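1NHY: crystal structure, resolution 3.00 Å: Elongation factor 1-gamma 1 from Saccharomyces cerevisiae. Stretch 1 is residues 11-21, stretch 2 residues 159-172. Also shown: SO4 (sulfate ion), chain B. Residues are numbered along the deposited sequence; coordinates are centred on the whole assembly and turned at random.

Stretch 1, residues 11-21: RIRTWVPRGLV
Stretch 2 (159-172) SLADLVAASIFTRY

Two helices of one chain pack here, far apart in sequence. Stretch 1 begins extended at Arg 11 (phi/psi -123/149) and then turns helical. Pro 17 lacks an N-H to give to the turn before it, and the helix is kinked there. Beyond it the regular pattern holds, with Arg 18 N bonding Thr 14 O at 3.0 Å.

Stretch 2 is helical from Leu 160. Ser 159 is the N-cap, chi1 p. Both its N and its OG donate to Asp 162 OD2, each at 2.7 Å, which ties down the first turn.

The helices run roughly antiparallel, at 146°, with axes 9.2 Å apart at closest approach. Ile 12 CA lies 6.2 Å from Ser 167 CA, and Val 16 CA lies 6.8 Å from Val 164 CA. No hydrogen bond crosses between the stretches. The contact rests on shape and buries 430 Å² in all.

Ile 12 (chi1 m, chi2 m) is the most covered residue. Its CG2 rests on the small Ser 167, 3.4 Å from Ser 167 O and 3.8 Å from Ser 167 CB. Ser 167 is p and turns its OG back to its own helix, bonding Val 164 O at 2.6 Å. Ile 12 CD1 meets Thr 170 CG2 at 3.8 Å.

One turn on, Val 16 (chi1 t) is the second bump. Its CG2 sits 4.2 Å from Leu 163 CB, 4.5 Å from Val 164 CG2 and 4.5 Å from Ser 167 CB. It therefore fills a hollow lined by these three residues. Val 16 CG1 reaches Leu 160 CD2 at 4.5 Å. Leu 20 (m, t) extends the apolar seam, its CD2 4.5 Å from CD1 of Leu 163 (m, t).

Toward the other end, Trp 15 (chi1 m, chi2 20°) lays CH2 3.9 Å from Thr 170 CG2. Arg 171 (chi1 m, chi2 m, chi3 133°) has its CA-to-CB bond sideways, but its end comes nearer to stretch 1. Its NH2 lies 3.3 Å from Ile 12 CG1, which sits over a face of the guanidinium, and 3.7 Å from Trp 15 CZ2, which lies at its edge.

A sulfate, probably from the crystallisation liquor, sits beside this corner. Its O4 is 2.6 Å from Arg 171 NH1, where opposite charges favour the approach. Ile 12 N gives sulfate O1 a weak hydrogen bond at 3.3 Å.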

# COMPACT_ATOMS: atom_id res chain seq x y z
N ARG A 11 -10.48 -0.82 0.47
CA ARG A 11 -9.67 -2.03 0.41
C ARG A 11 -8.27 -1.47 0.46
O ARG A 11 -8.02 -0.36 -0.02
CB ARG A 11 -9.89 -2.77 -0.91
CG ARG A 11 -10.52 -4.15 -0.74
CD ARG A 11 -10.87 -4.80 -2.08
NE ARG A 11 -11.84 -5.88 -1.92
CZ ARG A 11 -12.57 -6.39 -2.91
NH1 ARG A 11 -12.46 -5.93 -4.15
NH2 ARG A 11 -13.44 -7.36 -2.65
N ILE A 12 -7.35 -2.22 1.04
CA ILE A 12 -5.98 -1.75 1.14
C ILE A 12 -5.46 -1.08 -0.15
O ILE A 12 -4.86 0.00 -0.09
CB ILE A 12 -5.06 -2.90 1.55
CG1 ILE A 12 -5.24 -3.18 3.03
CG2 ILE A 12 -3.60 -2.53 1.33
CD1 ILE A 12 -4.74 -2.04 3.90
N ARG A 13 -5.69 -1.72 -1.30
CA ARG A 13 -5.21 -1.16 -2.57
C ARG A 13 -5.79 0.22 -2.88
O ARG A 13 -5.34 0.90 -3.80
CB ARG A 13 -5.52 -2.12 -3.73
CG ARG A 13 -6.99 -2.31 -4.00
CD ARG A 13 -7.23 -3.35 -5.08
NE ARG A 13 -8.61 -3.81 -5.03
CZ ARG A 13 -9.15 -4.74 -5.82
NH1 ARG A 13 -8.41 -5.32 -6.76
NH2 ARG A 13 -10.43 -5.07 -5.68
N THR A 14 -6.77 0.64 -2.10
CA THR A 14 -7.38 1.94 -2.30
C THR A 14 -6.86 2.99 -1.35
O THR A 14 -6.98 4.18 -1.60
CB THR A 14 -8.88 1.84 -2.11
OG1 THR A 14 -9.45 1.18 -3.24
CG2 THR A 14 -9.48 3.22 -1.96
N TRP A 15 -6.27 2.55 -0.26
CA TRP A 15 -5.77 3.48 0.72
C TRP A 15 -4.87 4.58 0.18
O TRP A 15 -5.20 5.76 0.28
CB TRP A 15 -5.08 2.71 1.84
CG TRP A 15 -6.03 1.86 2.66
CD1 TRP A 15 -7.28 1.43 2.30
CD2 TRP A 15 -5.77 1.31 3.95
NE1 TRP A 15 -7.82 0.64 3.29
CE2 TRP A 15 -6.91 0.55 4.31
CE3 TRP A 15 -4.68 1.37 4.83
CZ2 TRP A 15 -6.99 -0.13 5.52
CZ3 TRP A 15 -4.76 0.69 6.04
CH2 TRP A 15 -5.91 -0.05 6.37
N VAL A 16 -3.73 4.21 -0.41
CA VAL A 16 -2.83 5.24 -0.93
C VAL A 16 -3.49 6.19 -1.92
O VAL A 16 -3.39 7.40 -1.76
CB VAL A 16 -1.57 4.62 -1.57
CG1 VAL A 16 -0.75 5.71 -2.25
CG2 VAL A 16 -0.74 3.94 -0.50
N PRO A 17 -4.17 5.68 -2.95
CA PRO A 17 -4.80 6.61 -3.89
C PRO A 17 -5.66 7.61 -3.15
O PRO A 17 -5.57 8.82 -3.39
CB PRO A 17 -5.64 5.69 -4.75
CG PRO A 17 -4.78 4.45 -4.82
CD PRO A 17 -4.31 4.28 -3.40
N ARG A 18 -6.49 7.11 -2.23
CA ARG A 18 -7.38 7.98 -1.47
C ARG A 18 -6.57 8.99 -0.67
O ARG A 18 -6.87 10.19 -0.69
CB ARG A 18 -8.27 7.16 -0.53
CG ARG A 18 -9.28 8.03 0.20
CD ARG A 18 -10.25 7.21 1.02
NE ARG A 18 -11.24 6.55 0.18
CZ ARG A 18 -11.34 5.24 0.04
NH1 ARG A 18 -10.50 4.43 0.69
NH2 ARG A 18 -12.29 4.75 -0.76
N GLY A 19 -5.54 8.51 0.03
CA GLY A 19 -4.69 9.40 0.80
C GLY A 19 -4.01 10.45 -0.07
O GLY A 19 -3.88 11.61 0.32
N LEU A 20 -3.58 10.04 -1.26
CA LEU A 20 -2.90 10.92 -2.19
C LEU A 20 -3.78 12.07 -2.57
O LEU A 20 -3.33 13.21 -2.66
CB LEU A 20 -2.51 10.16 -3.46
CG LEU A 20 -1.29 9.25 -3.37
CD1 LEU A 20 -1.16 8.45 -4.65
CD2 LEU A 20 -0.05 10.08 -3.11
N VAL A 21 -5.05 11.78 -2.81
CA VAL A 21 -5.96 12.84 -3.18
C VAL A 21 -6.04 13.84 -2.05
O VAL A 21 -5.86 15.04 -2.25
CB VAL A 21 -7.33 12.29 -3.49
CG1 VAL A 21 -8.22 13.39 -4.04
CG2 VAL A 21 -7.18 11.15 -4.48
N SER A 159 8.63 8.27 0.68
CA SER A 159 8.46 8.18 -0.77
C SER A 159 7.30 7.28 -1.12
O SER A 159 6.83 6.48 -0.30
CB SER A 159 9.73 7.60 -1.41
OG SER A 159 10.17 6.44 -0.70
N LEU A 160 6.85 7.39 -2.36
CA LEU A 160 5.78 6.56 -2.83
C LEU A 160 6.05 5.12 -2.37
O LEU A 160 5.10 4.37 -2.10
CB LEU A 160 5.71 6.60 -4.34
CG LEU A 160 4.33 6.41 -4.97
CD1 LEU A 160 4.54 5.64 -6.26
CD2 LEU A 160 3.37 5.67 -4.05
N ALA A 161 7.32 4.73 -2.28
CA ALA A 161 7.66 3.37 -1.83
C ALA A 161 7.14 3.11 -0.42
O ALA A 161 6.33 2.20 -0.20
CB ALA A 161 9.15 3.16 -1.86
N ASP A 162 7.60 3.90 0.53
CA ASP A 162 7.16 3.75 1.91
C ASP A 162 5.65 3.69 1.99
O ASP A 162 5.10 2.83 2.67
CB ASP A 162 7.65 4.93 2.71
CG ASP A 162 9.14 5.09 2.60
OD1 ASP A 162 9.84 4.24 3.16
OD2 ASP A 162 9.60 6.06 1.95
N LEU A 163 4.98 4.60 1.30
CA LEU A 163 3.53 4.59 1.34
C LEU A 163 2.97 3.23 0.98
O LEU A 163 2.28 2.62 1.79
CB LEU A 163 2.97 5.64 0.39
CG LEU A 163 3.21 7.07 0.89
CD1 LEU A 163 2.57 8.04 -0.08
CD2 LEU A 163 2.63 7.26 2.29
N VAL A 164 3.27 2.76 -0.21
CA VAL A 164 2.77 1.47 -0.64
C VAL A 164 3.22 0.36 0.27
O VAL A 164 2.40 -0.37 0.82
CB VAL A 164 3.22 1.17 -2.05
CG1 VAL A 164 2.98 -0.29 -2.38
CG2 VAL A 164 2.45 2.08 -3.01
N ALA A 165 4.52 0.22 0.43
CA ALA A 165 5.04 -0.82 1.30
C ALA A 165 4.32 -0.78 2.66
O ALA A 165 4.12 -1.81 3.29
CB ALA A 165 6.54 -0.63 1.49
N ALA A 166 3.91 0.41 3.10
CA ALA A 166 3.21 0.51 4.38
C ALA A 166 1.84 -0.15 4.31
O ALA A 166 1.44 -0.86 5.23
CB ALA A 166 3.05 1.97 4.79
N SER A 167 1.13 0.11 3.22
CA SER A 167 -0.19 -0.46 3.03
C SER A 167 -0.12 -1.98 2.97
O SER A 167 -0.97 -2.69 3.50
CB SER A 167 -0.82 0.07 1.75
OG SER A 167 -0.19 -0.49 0.62
N ILE A 168 0.90 -2.50 2.31
CA ILE A 168 1.01 -3.94 2.20
C ILE A 168 1.23 -4.59 3.57
O ILE A 168 0.50 -5.53 3.94
CB ILE A 168 2.14 -4.30 1.23
CG1 ILE A 168 1.66 -3.92 -0.18
CG2 ILE A 168 2.50 -5.79 1.33
CD1 ILE A 168 2.74 -3.90 -1.22
N PHE A 169 2.20 -4.08 4.31
CA PHE A 169 2.50 -4.59 5.63
C PHE A 169 1.27 -4.67 6.52
O PHE A 169 1.13 -5.60 7.32
CB PHE A 169 3.54 -3.70 6.28
CG PHE A 169 4.92 -4.26 6.22
CD1 PHE A 169 5.26 -5.36 7.00
CD2 PHE A 169 5.90 -3.70 5.39
CE1 PHE A 169 6.56 -5.89 6.97
CE2 PHE A 169 7.20 -4.23 5.35
CZ PHE A 169 7.53 -5.33 6.14
N THR A 170 0.36 -3.71 6.39
CA THR A 170 -0.86 -3.69 7.18
C THR A 170 -1.43 -5.08 7.54
O THR A 170 -1.23 -5.55 8.66
CB THR A 170 -1.89 -2.84 6.46
OG1 THR A 170 -1.33 -1.54 6.27
CG2 THR A 170 -3.16 -2.73 7.26
N ARG A 171 -2.11 -5.75 6.61
CA ARG A 171 -2.67 -7.07 6.89
C ARG A 171 -1.74 -8.01 7.68
O ARG A 171 -2.21 -8.84 8.47
CB ARG A 171 -3.09 -7.75 5.59
CG ARG A 171 -4.10 -6.94 4.79
CD ARG A 171 -5.46 -6.81 5.49
NE ARG A 171 -5.95 -5.43 5.49
CZ ARG A 171 -7.21 -5.07 5.27
NH1 ARG A 171 -8.14 -5.99 5.02
NH2 ARG A 171 -7.56 -3.79 5.29
N TYR A 172 -0.44 -7.90 7.48
CA TYR A 172 0.48 -8.74 8.24
C TYR A 172 0.48 -8.32 9.72
O TYR A 172 0.49 -9.16 10.62
CB TYR A 172 1.89 -8.64 7.68
CG TYR A 172 2.12 -9.47 6.45
CD1 TYR A 172 2.22 -10.86 6.53
CD2 TYR A 172 2.28 -8.87 5.20
CE1 TYR A 172 2.48 -11.63 5.40
CE2 TYR A 172 2.54 -9.64 4.06
CZ TYR A 172 2.64 -11.02 4.17
OH TYR A 172 2.92 -11.76 3.05
S SO4 B . -8.23 -6.32 1.65
O1 SO4 B . -7.65 -5.51 0.57
O2 SO4 B . -9.20 -7.29 1.10
O3 SO4 B . -7.16 -7.05 2.39
O4 SO4 B . -8.94 -5.43 2.60